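Local coordinates for protein 11S globulin (Wrightia tinctoria, PDB 5WXU) that probably serves as a hexameric seed storage protein, a nutrient reservoir of the 11S globulin family, and binds the plant hormone auxin, at residues 91-103 with 188-202. Residues are numbered along the deposited sequence; the frame is centred on the assembly and turned at random.
With PO4 (phosphate ion), chain N.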
loop_
_atom_site.group_PDB
_atom_site.type_symbol
_atom_site.label_atom_id
_atom_site.label_comp_id
_atom_site.label_asym_id
_atom_site.label_seq_id
_atom_site.Cartn_x
_atom_site.Cartn_y
_atom_site.Cartn_z
ATOM N N GLY B 91 42.560 7.182 6.906
ATOM C CA GLY B 91 41.684 8.214 7.412
ATOM C C GLY B 91 40.297 7.679 7.828
ATOM O O GLY B 91 39.654 6.893 7.069
ATOM N N LEU B 92 39.865 8.144 9.011
ATOM C CA LEU B 92 38.557 7.834 9.614
ATOM C C LEU B 92 37.689 9.089 9.634
ATOM O O LEU B 92 38.050 10.106 10.256
ATOM C CB LEU B 92 38.769 7.219 11.002
ATOM C CG LEU B 92 37.572 7.046 11.923
ATOM C CD1 LEU B 92 36.575 6.109 11.206
ATOM C CD2 LEU B 92 38.005 6.456 13.261
ATOM N N PHE B 93 36.548 9.069 8.894
ATOM C CA PHE B 93 35.626 10.150 8.852
ATOM C C PHE B 93 34.677 9.949 10.056
ATOM O O PHE B 93 34.015 8.915 10.165
ATOM C CB PHE B 93 34.863 10.120 7.493
ATOM C CG PHE B 93 33.955 11.295 7.211
ATOM C CD1 PHE B 93 34.102 12.534 7.790
ATOM C CD2 PHE B 93 32.966 11.167 6.234
ATOM C CE1 PHE B 93 33.318 13.611 7.433
ATOM C CE2 PHE B 93 32.135 12.253 5.887
ATOM C CZ PHE B 93 32.300 13.473 6.516
ATOM N N VAL B 94 34.734 10.889 11.002
ATOM C CA VAL B 94 34.060 10.847 12.284
ATOM C C VAL B 94 32.539 10.600 12.011
ATOM O O VAL B 94 31.955 11.263 11.156
ATOM C CB VAL B 94 34.274 12.145 13.027
ATOM C CG1 VAL B 94 33.454 12.230 14.300
ATOM C CG2 VAL B 94 35.769 12.336 13.393
ATOM N N PRO B 95 31.958 9.699 12.785
ATOM C CA PRO B 95 30.541 9.513 12.617
ATOM C C PRO B 95 29.698 10.773 12.762
ATOM O O PRO B 95 29.951 11.628 13.608
ATOM C CB PRO B 95 30.205 8.549 13.730
ATOM C CG PRO B 95 31.527 7.858 14.099
ATOM C CD PRO B 95 32.463 8.950 13.946
ATOM N N SER B 96 28.659 10.867 11.935
ATOM C CA SER B 96 27.766 11.991 11.913
ATOM C C SER B 96 26.353 11.560 11.429
ATOM O O SER B 96 26.188 10.477 10.839
ATOM C CB SER B 96 28.256 13.085 10.948
ATOM O OG SER B 96 28.280 12.761 9.518
ATOM N N TYR B 97 25.407 12.425 11.686
ATOM C CA TYR B 97 24.043 12.306 11.144
ATOM C C TYR B 97 23.617 13.646 10.616
ATOM O O TYR B 97 24.112 14.699 11.033
ATOM C CB TYR B 97 23.034 11.708 12.079
ATOM C CG TYR B 97 22.743 12.472 13.378
ATOM C CD1 TYR B 97 23.644 12.429 14.446
ATOM C CD2 TYR B 97 21.675 13.266 13.509
ATOM C CE1 TYR B 97 23.402 13.144 15.599
ATOM C CE2 TYR B 97 21.419 13.929 14.655
ATOM C CZ TYR B 97 22.302 13.874 15.698
ATOM O OH TYR B 97 22.037 14.602 16.864
ATOM N N ASN B 98 22.684 13.606 9.673
ATOM C CA ASN B 98 22.212 14.763 8.986
ATOM C C ASN B 98 20.707 14.852 9.091
ATOM O O ASN B 98 20.037 13.866 9.390
ATOM C CB ASN B 98 22.600 14.712 7.532
ATOM C CG ASN B 98 24.064 14.480 7.344
ATOM O OD1 ASN B 98 24.486 13.470 6.796
ATOM N ND2 ASN B 98 24.885 15.466 7.750
ATOM N N ASN B 99 20.217 16.027 8.778
ATOM C CA ASN B 99 18.757 16.239 8.673
ATOM C C ASN B 99 18.106 15.896 7.340
ATOM O O ASN B 99 16.883 16.025 7.168
ATOM C CB ASN B 99 18.407 17.677 9.039
ATOM C CG ASN B 99 18.980 18.690 8.104
ATOM O OD1 ASN B 99 20.169 18.604 7.807
ATOM N ND2 ASN B 99 18.201 19.692 7.692
ATOM N N ALA B 100 18.909 15.487 6.379
ATOM C CA ALA B 100 18.423 15.227 5.015
ATOM C C ALA B 100 19.002 13.921 4.641
ATOM O O ALA B 100 20.137 13.604 4.995
ATOM C CB ALA B 100 18.897 16.281 4.016
ATOM N N PRO B 101 18.257 13.116 3.885
ATOM C CA PRO B 101 18.779 11.893 3.242
ATOM C C PRO B 101 19.792 12.242 2.129
ATOM O O PRO B 101 19.884 13.420 1.713
ATOM C CB PRO B 101 17.546 11.232 2.707
ATOM C CG PRO B 101 16.645 12.400 2.368
ATOM C CD PRO B 101 16.907 13.467 3.387
ATOM N N MET B 102 20.568 11.253 1.730
ATOM C CA MET B 102 21.646 11.475 0.775
ATOM C C MET B 102 21.887 10.259 -0.049
ATOM O O MET B 102 21.617 9.158 0.400
ATOM C CB MET B 102 22.917 11.844 1.542
ATOM C CG MET B 102 23.427 10.682 2.360
ATOM S SD MET B 102 24.474 11.230 3.703
ATOM C CE MET B 102 24.241 10.005 4.890
ATOM N N LEU B 103 22.415 10.425 -1.257
ATOM C CA LEU B 103 23.135 9.432 -1.954
ATOM C C LEU B 103 24.653 9.793 -1.930
ATOM O O LEU B 103 25.037 11.003 -2.078
ATOM C CB LEU B 103 22.676 9.369 -3.364
ATOM C CG LEU B 103 21.212 9.036 -3.597
ATOM C CD1 LEU B 103 21.046 8.688 -5.039
ATOM C CD2 LEU B 103 20.755 7.855 -2.760
ATOM N N ASN B 188 13.567 17.091 0.914
ATOM C CA ASN B 188 12.923 15.784 1.196
ATOM C C ASN B 188 11.970 15.867 2.367
ATOM O O ASN B 188 12.196 16.575 3.296
ATOM C CB ASN B 188 14.035 14.747 1.480
ATOM C CG ASN B 188 13.558 13.316 1.285
ATOM O OD1 ASN B 188 12.935 12.707 2.213
ATOM N ND2 ASN B 188 13.924 12.730 0.138
ATOM N N ARG B 189 10.855 15.076 2.310
ATOM C CA ARG B 189 9.961 15.021 3.439
ATOM C C ARG B 189 10.650 14.646 4.756
ATOM O O ARG B 189 10.118 15.013 5.818
ATOM C CB ARG B 189 8.811 14.069 3.143
ATOM C CG ARG B 189 9.214 12.643 2.908
ATOM C CD ARG B 189 8.140 11.730 2.349
ATOM N NE ARG B 189 8.691 10.418 2.075
ATOM C CZ ARG B 189 7.972 9.334 1.730
ATOM N NH1 ARG B 189 6.646 9.420 1.554
ATOM N NH2 ARG B 189 8.584 8.160 1.537
ATOM N N GLU B 190 11.763 13.915 4.702
ATOM C CA GLU B 190 12.446 13.517 5.931
ATOM C C GLU B 190 13.050 14.734 6.682
ATOM O O GLU B 190 13.321 14.598 7.861
ATOM C CB GLU B 190 13.555 12.502 5.664
ATOM C CG GLU B 190 13.060 11.107 5.237
ATOM C CD GLU B 190 14.156 10.062 5.097
ATOM O OE1 GLU B 190 15.368 10.383 5.141
ATOM O OE2 GLU B 190 13.788 8.869 4.963
ATOM N N ASN B 191 13.196 15.888 6.028
ATOM C CA ASN B 191 13.755 17.054 6.685
ATOM C C ASN B 191 12.659 17.976 7.125
ATOM O O ASN B 191 12.094 18.706 6.293
ATOM C CB ASN B 191 14.674 17.769 5.730
ATOM C CG ASN B 191 15.179 19.081 6.262
ATOM O OD1 ASN B 191 15.185 19.335 7.498
ATOM N ND2 ASN B 191 15.552 19.960 5.317
ATOM N N GLN B 192 12.345 17.979 8.412
ATOM C CA GLN B 192 11.294 18.843 8.930
ATOM C C GLN B 192 11.799 20.155 9.505
ATOM O O GLN B 192 11.036 20.882 10.168
ATOM C CB GLN B 192 10.438 18.141 10.004
ATOM C CG GLN B 192 9.737 16.892 9.529
ATOM C CD GLN B 192 8.679 16.364 10.487
ATOM O OE1 GLN B 192 8.144 17.104 11.324
ATOM N NE2 GLN B 192 8.287 15.116 10.289
ATOM N N LEU B 193 13.087 20.403 9.349
ATOM C CA LEU B 193 13.702 21.588 9.960
ATOM C C LEU B 193 13.492 22.791 9.020
ATOM O O LEU B 193 12.488 23.446 9.135
ATOM C CB LEU B 193 15.131 21.365 10.358
ATOM C CG LEU B 193 15.314 20.372 11.500
ATOM C CD1 LEU B 193 16.723 19.831 11.559
ATOM C CD2 LEU B 193 14.975 21.062 12.836
ATOM N N ASP B 194 14.443 23.064 8.144
ATOM C CA ASP B 194 14.316 24.086 7.139
ATOM C C ASP B 194 15.371 23.716 6.065
ATOM O O ASP B 194 16.114 22.704 6.194
ATOM C CB ASP B 194 14.552 25.467 7.751
ATOM C CG ASP B 194 15.931 25.524 8.496
ATOM O OD1 ASP B 194 16.958 25.199 7.904
ATOM O OD2 ASP B 194 15.963 25.815 9.714
ATOM N N GLN B 195 15.471 24.519 5.026
ATOM C CA GLN B 195 16.207 24.113 3.844
ATOM C C GLN B 195 17.702 24.438 3.923
ATOM O O GLN B 195 18.258 25.153 3.051
ATOM C CB GLN B 195 15.551 24.745 2.591
ATOM C CG GLN B 195 14.073 24.394 2.454
ATOM C CD GLN B 195 13.903 22.880 2.393
ATOM O OE1 GLN B 195 14.344 22.266 1.453
ATOM N NE2 GLN B 195 13.350 22.286 3.432
ATOM N N ASN B 196 18.337 23.894 4.946
ATOM C CA ASN B 196 19.771 24.082 5.219
ATOM C C ASN B 196 20.268 22.788 5.802
ATOM O O ASN B 196 19.571 22.162 6.612
ATOM C CB ASN B 196 20.030 25.213 6.226
ATOM C CG ASN B 196 19.526 26.557 5.741
ATOM O OD1 ASN B 196 18.396 27.000 6.119
ATOM N ND2 ASN B 196 20.278 27.173 4.829
ATOM N N LEU B 197 21.472 22.356 5.384
ATOM C CA LEU B 197 22.026 21.137 5.933
ATOM C C LEU B 197 22.650 21.312 7.310
ATOM O O LEU B 197 23.476 22.248 7.498
ATOM C CB LEU B 197 23.089 20.589 4.970
ATOM C CG LEU B 197 23.746 19.291 5.331
ATOM C CD1 LEU B 197 22.726 18.152 5.333
ATOM C CD2 LEU B 197 24.873 18.974 4.340
ATOM N N ARG B 198 22.352 20.374 8.201
ATOM C CA ARG B 198 23.036 20.172 9.451
ATOM C C ARG B 198 23.902 18.971 9.401
ATOM O O ARG B 198 23.510 17.900 8.865
ATOM C CB ARG B 198 22.074 19.947 10.631
ATOM C CG ARG B 198 21.381 21.156 11.192
ATOM C CD ARG B 198 20.242 21.618 10.390
ATOM N NE ARG B 198 19.406 22.620 11.081
ATOM C CZ ARG B 198 18.576 23.373 10.422
ATOM N NH1 ARG B 198 18.478 23.255 9.119
ATOM N NH2 ARG B 198 17.858 24.290 11.042
ATOM N N ARG B 199 25.135 19.101 9.933
ATOM C CA ARG B 199 26.011 17.957 10.120
ATOM C C ARG B 199 26.383 17.822 11.557
ATOM O O ARG B 199 27.119 18.633 12.085
ATOM C CB ARG B 199 27.301 18.036 9.269
ATOM C CG ARG B 199 27.023 18.300 7.770
ATOM C CD ARG B 199 28.340 18.423 6.987
ATOM N NE ARG B 199 28.229 19.348 5.865
ATOM C CZ ARG B 199 28.487 19.044 4.601
ATOM N NH1 ARG B 199 28.841 17.800 4.221
ATOM N NH2 ARG B 199 28.345 20.011 3.699
ATOM N N TYR B 200 25.877 16.762 12.185
ATOM C CA TYR B 200 25.996 16.550 13.604
ATOM C C TYR B 200 26.964 15.415 13.784
ATOM O O TYR B 200 26.655 14.295 13.504
ATOM C CB TYR B 200 24.629 16.293 14.264
ATOM C CG TYR B 200 23.780 17.584 14.443
ATOM C CD1 TYR B 200 24.204 18.847 13.941
ATOM C CD2 TYR B 200 22.621 17.574 15.135
ATOM C CE1 TYR B 200 23.424 19.983 14.080
ATOM C CE2 TYR B 200 21.808 18.701 15.250
ATOM C CZ TYR B 200 22.202 19.915 14.761
ATOM O OH TYR B 200 21.414 21.071 14.966
ATOM N N PHE B 201 28.124 15.700 14.400
ATOM C CA PHE B 201 29.184 14.770 14.555
ATOM C C PHE B 201 29.308 14.239 15.991
ATOM O O PHE B 201 29.059 14.973 16.952
ATOM C CB PHE B 201 30.521 15.444 14.111
ATOM C CG PHE B 201 30.722 15.534 12.648
ATOM C CD1 PHE B 201 30.284 16.612 11.982
ATOM C CD2 PHE B 201 31.347 14.504 11.913
ATOM C CE1 PHE B 201 30.451 16.718 10.622
ATOM C CE2 PHE B 201 31.475 14.581 10.556
ATOM C CZ PHE B 201 31.057 15.721 9.920
ATOM N N LEU B 202 29.583 12.957 16.123
ATOM C CA LEU B 202 29.827 12.292 17.442
ATOM C C LEU B 202 31.340 12.292 17.666
ATOM O O LEU B 202 32.037 11.322 17.426
ATOM C CB LEU B 202 29.288 10.914 17.480
ATOM C CG LEU B 202 27.743 10.866 17.555
ATOM C CD1 LEU B 202 27.002 11.443 16.391
ATOM C CD2 LEU B 202 27.348 9.420 17.801
HETATM P P PO4 N . 28.120 14.157 6.121
HETATM O O1 PO4 N . 27.819 14.632 7.631
HETATM O O2 PO4 N . 28.426 12.705 5.791
HETATM O O3 PO4 N . 26.788 14.204 5.361
HETATM O O4 PO4 N . 28.921 15.131 5.254
#
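N99 plugs the loop that leads into strand 198-201, its short amide offering an acceptor and a donor at once. Its chi1 of 64° turns the amide toward the 191-198 loop. N99 OD1 accepts from R198 N at 2.8 Å, the donor standing above the amide carbonyl plane, while ND2 gives to N196 O and, weakly, to N191 OD1, the two asparagine amides lying side by side with their planes nearly perpendicular. N196 O is gripped from opposite faces, by N99 ND2 and R198 NH1; R198 also holds D194 end-on with two nitrogens, since a long arginine can reach back along the loop and close it with a salt bridge. On the far side of N99 from the strands, the P101 ring packs on N188, P101 CG to N188 CG at 3.4 Å. Next to N99 in the chain, N98 ND2 meets R198 O at 3.0 Å in the carbonyl plane and also donates to a phosphate.

Strands 91-98 and 198-201 run antiparallel, with Y97 and Y200 a hydrogen-bonded pair. The edge of the Y200 ring turns toward the face of Y97 (planes at 86°), and Y200 CB lies over that face. On the other side of the sheet, S96 is small enough for its CB to rest 3.7 Å from the F201 ring centroid, leaving S96 OG to bind phosphate O1 at 2.7 Å. R199 NH1 donates to O4 of the same ion, probably acquired from the crystallisation liquor; H85 and H168 complete its site inside the cupin barrel.

Strand 91-98 also pairs with strands 168-172 and 258-260, and strand 198-201 runs parallel to 221-224, from which W222 stacks on F201. Beyond the tyrosines lies a second subunit, whose N391 O and S370 OG bind the hydroxyls of Y97 and Y200, respectively.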